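Local coordinates for hypothetical protein, GDSL-like Lipase/Acylhydrolase family protein (Bacteroides uniformis, PDB 4M8K), which is of unknown function but probably hydrolyses ester bonds in the manner of GDSL-like lipases and acylhydrolases, at residues Ser101-Ile106 and Arg147-Tyr152; His107-Pro112 and Ala155-Leu160. All coordinates share one frame; numbering follows the deposited sequence.

Interaction 1 of 2, residues Ser101-Ile106 and Arg147-Tyr152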
ATOM      1  N   SER A 101       0.271   2.312 -11.990  1.00 19.19           N
ATOM      2  CA  SER A 101       0.563   3.110 -10.827  1.00 17.79           C
ATOM      3  C   SER A 101      -0.597   3.072  -9.867  1.00 16.86           C
ATOM      4  O   SER A 101      -1.716   2.766 -10.295  1.00 17.63           O
ATOM      5  CB  SER A 101       0.893   4.532 -11.264  1.00 16.18           C
ATOM      6  OG  SER A 101      -0.164   5.069 -12.005  1.00 18.16           O
ATOM      7  N   PHE A 102      -0.360   3.393  -8.584  1.00 15.84           N
ATOM      8  CA  PHE A 102      -1.427   3.252  -7.574  1.00 17.75           C
ATOM      9  C   PHE A 102      -2.616   4.075  -8.050  1.00 17.31           C
ATOM     10  O   PHE A 102      -3.738   3.682  -7.903  1.00 18.20           O
ATOM     11  CB  PHE A 102      -1.021   3.743  -6.193  1.00 18.41           C
ATOM     12  CG  PHE A 102      -0.215   2.753  -5.380  1.00 18.92           C
ATOM     13  CD1 PHE A 102       0.719   1.936  -5.948  1.00 18.13           C
ATOM     14  CD2 PHE A 102      -0.403   2.686  -4.020  1.00 21.59           C
ATOM     15  CE1 PHE A 102       1.410   1.008  -5.186  1.00 20.87           C
ATOM     16  CE2 PHE A 102       0.324   1.822  -3.242  1.00 17.89           C
ATOM     17  CZ  PHE A 102       1.227   0.973  -3.825  1.00 17.63           C
ATOM     18  N   ILE A 103      -2.333   5.238  -8.608  1.00 17.38           N
ATOM     19  CA  ILE A 103      -3.388   6.212  -8.929  1.00 21.78           C
ATOM     20  C   ILE A 103      -4.283   5.769 -10.076  1.00 21.74           C
ATOM     21  O   ILE A 103      -5.384   6.311 -10.258  1.00 23.22           O
ATOM     22  CB  ILE A 103      -2.816   7.624  -9.145  1.00 23.37           C
ATOM     23  CG1 ILE A 103      -1.802   7.665 -10.293  1.00 22.09           C
ATOM     24  CG2 ILE A 103      -2.203   8.152  -7.846  1.00 23.64           C
ATOM     25  CD1 ILE A 103      -1.194   9.053 -10.432  1.00 21.39           C
ATOM     26  N   THR A 104      -3.881   4.729 -10.774  1.00 20.23           N
ATOM     27  CA  THR A 104      -4.698   4.156 -11.826  1.00 19.81           C
ATOM     28  C   THR A 104      -5.536   2.982 -11.345  1.00 20.54           C
ATOM     29  O   THR A 104      -6.365   2.506 -12.090  1.00 22.99           O
ATOM     30  CB  THR A 104      -3.829   3.675 -13.002  1.00 18.17           C
ATOM     31  OG1 THR A 104      -3.082   2.514 -12.606  1.00 21.89           O
ATOM     32  CG2 THR A 104      -2.865   4.775 -13.436  1.00 23.97           C
ATOM     33  N   ARG A 105      -5.322   2.524 -10.107  1.00 19.84           N
ATOM     34  CA  ARG A 105      -6.001   1.331  -9.590  1.00 18.04           C
ATOM     35  C   ARG A 105      -7.033   1.586  -8.522  1.00 19.17           C
ATOM     36  O   ARG A 105      -7.618   0.674  -7.985  1.00 19.24           O
ATOM     37  CB  ARG A 105      -4.929   0.396  -9.084  1.00 18.72           C
ATOM     38  CG  ARG A 105      -4.205  -0.280 -10.257  1.00 18.72           C
ATOM     39  CD  ARG A 105      -2.755  -0.626  -9.966  1.00 21.43           C
ATOM     40  NE  ARG A 105      -2.638  -1.343  -8.715  1.00 26.64           N
ATOM     41  CZ  ARG A 105      -1.612  -1.297  -7.888  1.00 22.87           C
ATOM     42  NH1 ARG A 105      -0.527  -0.595  -8.157  1.00 21.66           N
ATOM     43  NH2 ARG A 105      -1.690  -1.965  -6.776  1.00 26.91           N
ATOM     44  N   ILE A 106      -7.275   2.875  -8.242  1.00 16.22           N
ATOM     45  CA  ILE A 106      -8.123   3.319  -7.140  1.00 19.76           C
ATOM     46  C   ILE A 106      -9.620   2.990  -7.260  1.00 20.35           C
ATOM     47  O   ILE A 106     -10.284   2.989  -6.250  1.00 22.12           O
ATOM     48  CB  ILE A 106      -7.998   4.860  -6.946  1.00 16.88           C
ATOM     49  CG1 ILE A 106      -8.314   5.617  -8.224  1.00 22.89           C
ATOM     50  CG2 ILE A 106      -6.588   5.221  -6.491  1.00 22.53           C
ATOM     51  CD1 ILE A 106      -8.423   7.134  -7.994  1.00 24.19           C
ATOM     52  N   ARG A 147       4.988  13.903  -5.183  1.00 21.34           N
ATOM     53  CA  ARG A 147       4.076  14.670  -4.345  1.00 20.38           C
ATOM     54  C   ARG A 147       2.700  14.919  -4.997  1.00 24.57           C
ATOM     55  O   ARG A 147       1.690  14.646  -4.346  1.00 24.79           O
ATOM     56  CB  ARG A 147       4.697  15.964  -3.888  1.00 22.07           C
ATOM     57  CG  ARG A 147       5.818  15.731  -2.876  1.00 25.43           C
ATOM     58  CD  ARG A 147       6.609  17.009  -2.677  1.00 29.22           C
ATOM     59  NE  ARG A 147       7.714  16.860  -1.718  1.00 27.43           N
ATOM     60  CZ  ARG A 147       8.700  17.742  -1.588  1.00 33.66           C
ATOM     61  NH1 ARG A 147       8.746  18.815  -2.376  1.00 31.30           N
ATOM     62  NH2 ARG A 147       9.654  17.563  -0.678  1.00 34.12           N
ATOM     63  N   PRO A 148       2.653  15.429  -6.257  1.00 20.11           N
ATOM     64  CA  PRO A 148       1.308  15.547  -6.834  1.00 21.01           C
ATOM     65  C   PRO A 148       0.544  14.204  -6.889  1.00 19.96           C
ATOM     66  O   PRO A 148      -0.634  14.175  -6.586  1.00 20.48           O
ATOM     67  CB  PRO A 148       1.576  16.086  -8.231  1.00 24.41           C
ATOM     68  CG  PRO A 148       2.947  16.729  -8.174  1.00 24.23           C
ATOM     69  CD  PRO A 148       3.706  15.941  -7.148  1.00 20.97           C
ATOM     70  N   ALA A 149       1.228  13.111  -7.265  1.00 15.50           N
ATOM     71  CA  ALA A 149       0.584  11.784  -7.340  1.00 18.08           C
ATOM     72  C   ALA A 149       0.007  11.280  -6.013  1.00 18.31           C
ATOM     73  O   ALA A 149      -1.122  10.817  -5.994  1.00 17.00           O
ATOM     74  CB  ALA A 149       1.543  10.772  -7.927  1.00 16.24           C
ATOM     75  N   PHE A 150       0.750  11.436  -4.916  1.00 19.83           N
ATOM     76  CA  PHE A 150       0.310  11.001  -3.601  1.00 19.53           C
ATOM     77  C   PHE A 150      -0.781  11.892  -3.079  1.00 20.36           C
ATOM     78  O   PHE A 150      -1.736  11.429  -2.460  1.00 19.52           O
ATOM     79  CB  PHE A 150       1.496  10.942  -2.608  1.00 20.29           C
ATOM     80  CG  PHE A 150       1.169  10.215  -1.357  1.00 18.50           C
ATOM     81  CD1 PHE A 150       1.105   8.829  -1.311  1.00 23.81           C
ATOM     82  CD2 PHE A 150       0.908  10.934  -0.191  1.00 24.44           C
ATOM     83  CE1 PHE A 150       0.731   8.176  -0.134  1.00 20.22           C
ATOM     84  CE2 PHE A 150       0.586  10.278   0.998  1.00 22.01           C
ATOM     85  CZ  PHE A 150       0.497   8.902   1.020  1.00 19.23           C
ATOM     86  N   CYS A 151      -0.680  13.197  -3.341  1.00 22.92           N
ATOM     87  CA  CYS A 151      -1.832  14.056  -3.048  1.00 21.16           C
ATOM     88  C   CYS A 151      -3.069  13.575  -3.830  1.00 21.59           C
ATOM     89  O   CYS A 151      -4.182  13.520  -3.298  1.00 21.58           O
ATOM     90  CB  CYS A 151      -1.523  15.510  -3.426  1.00 22.40           C
ATOM     91  SG  CYS A 151      -0.204  16.366  -2.491  1.00 27.29           S
ATOM     92  N   TYR A 152      -2.902  13.305  -5.134  1.00 25.87           N
ATOM     93  CA  TYR A 152      -4.056  12.961  -5.964  1.00 21.26           C
ATOM     94  C   TYR A 152      -4.648  11.653  -5.420  1.00 22.10           C
ATOM     95  O   TYR A 152      -5.872  11.455  -5.394  1.00 22.31           O
ATOM     96  CB  TYR A 152      -3.671  12.923  -7.452  1.00 25.75           C
ATOM     97  CG  TYR A 152      -4.686  12.282  -8.411  1.00 26.54           C
ATOM     98  CD1 TYR A 152      -4.733  10.898  -8.608  1.00 26.25           C
ATOM     99  CD2 TYR A 152      -5.566  13.050  -9.133  1.00 25.62           C
ATOM    100  CE1 TYR A 152      -5.640  10.307  -9.499  1.00 23.50           C
ATOM    101  CE2 TYR A 152      -6.450  12.475 -10.042  1.00 24.42           C
ATOM    102  CZ  TYR A 152      -6.485  11.122 -10.223  1.00 26.00           C
ATOM    103  OH  TYR A 152      -7.386  10.577 -11.083  1.00 29.88           O
TER
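With I103 CG1 held between its own backbone N and carbonyl carbon (chi1 60°) and CG2 anti to that carbon, the two branches of this isoleucine reach different parts of the helix that carries A149 and Y152. CG2 lies 3.4 Å from A149 O, while CG1 extends so that CD1 meets A149 CB at 4.1 Å. The ring of Y152 is brought in by a chi1 of 167°, CG anti to the backbone N. I103 CG2 comes to the edge of that ring, near its plane, at 3.8 Å from Y152 CD1, and the two side chains cross at about a right angle. A beta-branched residue suits this place because it touches the helix with separate arms; alanine suits the other side because its single methyl lets the loop come close, the CA atoms of I103 and A149 being 7.0 Å apart.

In the fold, a flavodoxin-like sheet of five parallel strands in the order 2-1-3-4-5 as in GDSL hydrolases, this contact seats the loop between strands 75-81 and 114-118 against helix 146-160. I106 adds a looser touch, its CD1 4.5 Å from Y152 CE1, and Y152 also meets W138 edge-to-face.

The loop has its own brace: S101 O accepts both T104 N and T104 OG1, the hydroxyl at 2.7 Å lying in the carbonyl plane on a lone pair. Nearby, R105 turns to the strand side, where its NH2 bonds to the carbonyls of N80 and G27.

Interaction 2 of 2, residues His107-Pro112 and Ala155-Leu160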
ATOM      1  N   HIS A 107     -10.117   2.685  -8.458  1.00 22.02           N
ATOM      2  CA  HIS A 107     -11.504   2.216  -8.651  1.00 24.02           C
ATOM      3  C   HIS A 107     -11.719   0.728  -8.440  1.00 26.37           C
ATOM      4  O   HIS A 107     -12.872   0.285  -8.447  1.00 27.15           O
ATOM      5  CB  HIS A 107     -12.037   2.554 -10.060  1.00 22.01           C
ATOM      6  CG  HIS A 107     -12.062   4.019 -10.374  1.00 21.78           C
ATOM      7  ND1 HIS A 107     -13.195   4.788 -10.257  1.00 22.17           N
ATOM      8  CD2 HIS A 107     -11.080   4.859 -10.801  1.00 21.22           C
ATOM      9  CE1 HIS A 107     -12.924   6.028 -10.607  1.00 21.32           C
ATOM     10  NE2 HIS A 107     -11.645   6.098 -10.945  1.00 22.03           N
ATOM     11  N   ASN A 108     -10.669  -0.058  -8.289  1.00 18.91           N
ATOM     12  CA  ASN A 108     -10.846  -1.495  -8.222  1.00 22.79           C
ATOM     13  C   ASN A 108     -10.399  -2.038  -6.865  1.00 22.39           C
ATOM     14  O   ASN A 108      -9.374  -2.715  -6.758  1.00 22.48           O
ATOM     15  CB  ASN A 108     -10.097  -2.137  -9.397  1.00 17.76           C
ATOM     16  CG  ASN A 108     -10.441  -3.570  -9.614  1.00 20.32           C
ATOM     17  OD1 ASN A 108     -11.481  -4.094  -9.208  1.00 19.10           O
ATOM     18  ND2 ASN A 108      -9.523  -4.254 -10.287  1.00 19.99           N
ATOM     19  N   LEU A 109     -11.202  -1.736  -5.831  1.00 21.07           N
ATOM     20  CA  LEU A 109     -10.955  -2.152  -4.455  1.00 20.93           C
ATOM     21  C   LEU A 109     -12.168  -2.786  -3.772  1.00 20.27           C
ATOM     22  O   LEU A 109     -12.176  -2.951  -2.544  1.00 22.15           O
ATOM     23  CB  LEU A 109     -10.532  -0.929  -3.657  1.00 19.77           C
ATOM     24  CG  LEU A 109      -9.222  -0.262  -4.119  1.00 20.76           C
ATOM     25  CD1 LEU A 109      -8.953   0.970  -3.275  1.00 17.83           C
ATOM     26  CD2 LEU A 109      -8.080  -1.214  -3.986  1.00 19.03           C
ATOM     27  N   GLY A 110     -13.208  -3.070  -4.562  1.00 20.47           N
ATOM     28  CA  GLY A 110     -14.464  -3.582  -4.057  1.00 22.13           C
ATOM     29  C   GLY A 110     -15.236  -2.544  -3.262  1.00 25.33           C
ATOM     30  O   GLY A 110     -15.202  -1.352  -3.588  1.00 22.90           O
ATOM     31  N   THR A 111     -15.841  -2.993  -2.159  1.00 26.11           N
ATOM     32  CA  THR A 111     -16.606  -2.113  -1.257  1.00 25.46           C
ATOM     33  C   THR A 111     -16.040  -2.202   0.158  1.00 23.69           C
ATOM     34  O   THR A 111     -16.643  -2.743   1.041  1.00 21.77           O
ATOM     35  CB  THR A 111     -18.130  -2.479  -1.264  1.00 28.12           C
ATOM     36  OG1 THR A 111     -18.586  -2.494  -2.617  1.00 37.94           O
ATOM     37  CG2 THR A 111     -18.963  -1.439  -0.573  1.00 37.52           C
ATOM     38  N   PRO A 112     -14.867  -1.622   0.380  1.00 21.10           N
ATOM     39  CA  PRO A 112     -14.231  -1.723   1.663  1.00 23.29           C
ATOM     40  C   PRO A 112     -14.754  -0.736   2.670  1.00 23.15           C
ATOM     41  O   PRO A 112     -15.266   0.331   2.311  1.00 23.48           O
ATOM     42  CB  PRO A 112     -12.783  -1.373   1.372  1.00 22.92           C
ATOM     43  CG  PRO A 112     -12.893  -0.394   0.215  1.00 22.82           C
ATOM     44  CD  PRO A 112     -14.081  -0.817  -0.571  1.00 24.58           C
ATOM     45  N   ALA A 155      -6.602  12.279  -2.182  1.00 20.55           N
ATOM     46  CA  ALA A 155      -7.739  13.159  -2.498  1.00 20.16           C
ATOM     47  C   ALA A 155      -8.803  12.348  -3.166  1.00 20.02           C
ATOM     48  O   ALA A 155      -9.953  12.422  -2.805  1.00 20.81           O
ATOM     49  CB  ALA A 155      -7.300  14.307  -3.389  1.00 20.78           C
ATOM     50  N   SER A 156      -8.394  11.537  -4.135  1.00 21.23           N
ATOM     51  CA  SER A 156      -9.313  10.678  -4.907  1.00 22.56           C
ATOM     52  C   SER A 156      -9.890   9.518  -4.118  1.00 24.41           C
ATOM     53  O   SER A 156     -11.088   9.251  -4.270  1.00 19.85           O
ATOM     54  CB  SER A 156      -8.631  10.096  -6.159  1.00 23.68           C
ATOM     55  OG  SER A 156      -8.160  11.141  -6.978  1.00 25.65           O
ATOM     56  N   LEU A 157      -9.068   8.835  -3.288  1.00 23.64           N
ATOM     57  CA  LEU A 157      -9.610   7.810  -2.408  1.00 22.04           C
ATOM     58  C   LEU A 157     -10.687   8.361  -1.468  1.00 26.09           C
ATOM     59  O   LEU A 157     -11.731   7.716  -1.252  1.00 26.10           O
ATOM     60  CB  LEU A 157      -8.527   7.170  -1.584  1.00 25.05           C
ATOM     61  CG  LEU A 157      -7.661   6.223  -2.393  1.00 24.05           C
ATOM     62  CD1 LEU A 157      -6.495   5.758  -1.515  1.00 26.72           C
ATOM     63  CD2 LEU A 157      -8.490   5.079  -2.942  1.00 22.73           C
ATOM     64  N   LYS A 158     -10.452   9.542  -0.904  1.00 25.26           N
ATOM     65  CA  LYS A 158     -11.431  10.163  -0.007  1.00 26.61           C
ATOM     66  C   LYS A 158     -12.754  10.491  -0.733  1.00 25.55           C
ATOM     67  O   LYS A 158     -13.809  10.345  -0.151  1.00 24.12           O
ATOM     68  CB  LYS A 158     -10.868  11.415   0.671  1.00 25.25           C
ATOM     69  CG  LYS A 158      -9.930  11.089   1.819  1.00 24.72           C
ATOM     70  CD  LYS A 158      -9.143  12.286   2.321  1.00 26.50           C
ATOM     71  CE  LYS A 158     -10.005  13.354   2.947  1.00 30.48           C
ATOM     72  NZ  LYS A 158     -10.747  12.803   4.077  1.00 41.15           N
ATOM     73  N   GLN A 159     -12.698  10.884  -1.998  1.00 23.34           N
ATOM     74  CA  GLN A 159     -13.914  11.160  -2.767  1.00 22.50           C
ATOM     75  C   GLN A 159     -14.636   9.871  -3.180  1.00 19.99           C
ATOM     76  O   GLN A 159     -15.870   9.768  -3.043  1.00 20.04           O
ATOM     77  CB  GLN A 159     -13.579  12.043  -3.974  1.00 26.14           C
ATOM     78  CG  GLN A 159     -14.781  12.292  -4.846  1.00 41.74           C
ATOM     79  CD  GLN A 159     -14.573  13.438  -5.816  1.00 47.01           C
ATOM     80  OE1 GLN A 159     -14.402  13.225  -7.020  1.00 56.27           O
ATOM     81  NE2 GLN A 159     -14.541  14.652  -5.287  1.00 41.45           N
ATOM     82  N   LEU A 160     -13.889   8.877  -3.687  1.00 19.91           N
ATOM     83  CA  LEU A 160     -14.493   7.605  -4.091  1.00 20.09           C
ATOM     84  C   LEU A 160     -15.071   6.792  -2.909  1.00 21.68           C
ATOM     85  O   LEU A 160     -16.085   6.082  -3.087  1.00 24.34           O
ATOM     86  CB  LEU A 160     -13.498   6.743  -4.865  1.00 19.79           C
ATOM     87  CG  LEU A 160     -13.075   7.349  -6.215  1.00 21.85           C
ATOM     88  CD1 LEU A 160     -11.983   6.520  -6.815  1.00 23.58           C
ATOM     89  CD2 LEU A 160     -14.247   7.423  -7.167  1.00 23.89           C
TER
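L157 is the first residue of 155-160 to meet 107-112, touching L109 with the methyl CD2, 4.1 Å from L109 CD1. The two leucines cross at about a right angle, methyl against methyl. Each has its CG anti to the carbonyl carbon (chi1 -63° in L109, -74° in L157) and an extended chi2, which carries the branched end well out from the backbone and lets the pair bridge the gap between loop and helix. L157 also packs on I166 of strand 165-170, and L109 O bonds to S24 OG on strand 22-27, so this buried pair belongs to the layer where helix 146-160 and the crossover loop before strand 114-118 cover the parallel sheet.

One helical turn on, L160 N bonds to S156 O, and the L160 side chain meets H107. Its CD1 sits over one face of the imidazole, 4.0 Å from the ring centroid and 13° off the ring normal, a CH-pi contact; CD2, on the same side, lies beyond the ring's outline, 3.9 Å from H107 CE1. Leucine suits this place because its forked end puts one methyl over the face and the other past CE1. Histidine suits this exposed position because its flat imidazole takes a methyl on one face yet tolerates solvent. The contact is thus held by dispersion and a CH-pi interaction, whose fit depends more on shape than on direction-specific polar bonds.

Both contacts join helix 146-160 to the same loop between strands 75-81 and 114-118, and their segments alternate along the chain, the loop and helix running side by side from one to the next. Interaction 1 is mostly buried, with an isoleucine set against a helix methyl, a carbonyl oxygen and a ring edge. Interaction 2 is divided: its leucine pair is buried beside the sheet, whereas a methyl over an imidazole face marks its outer border. I106 connects them, since its CD1 lies 3.5 Å from S156 CB and its CG2 4.0 Å from L157 CD2. Aromatic groups thus offer an edge in the first and a face in the second.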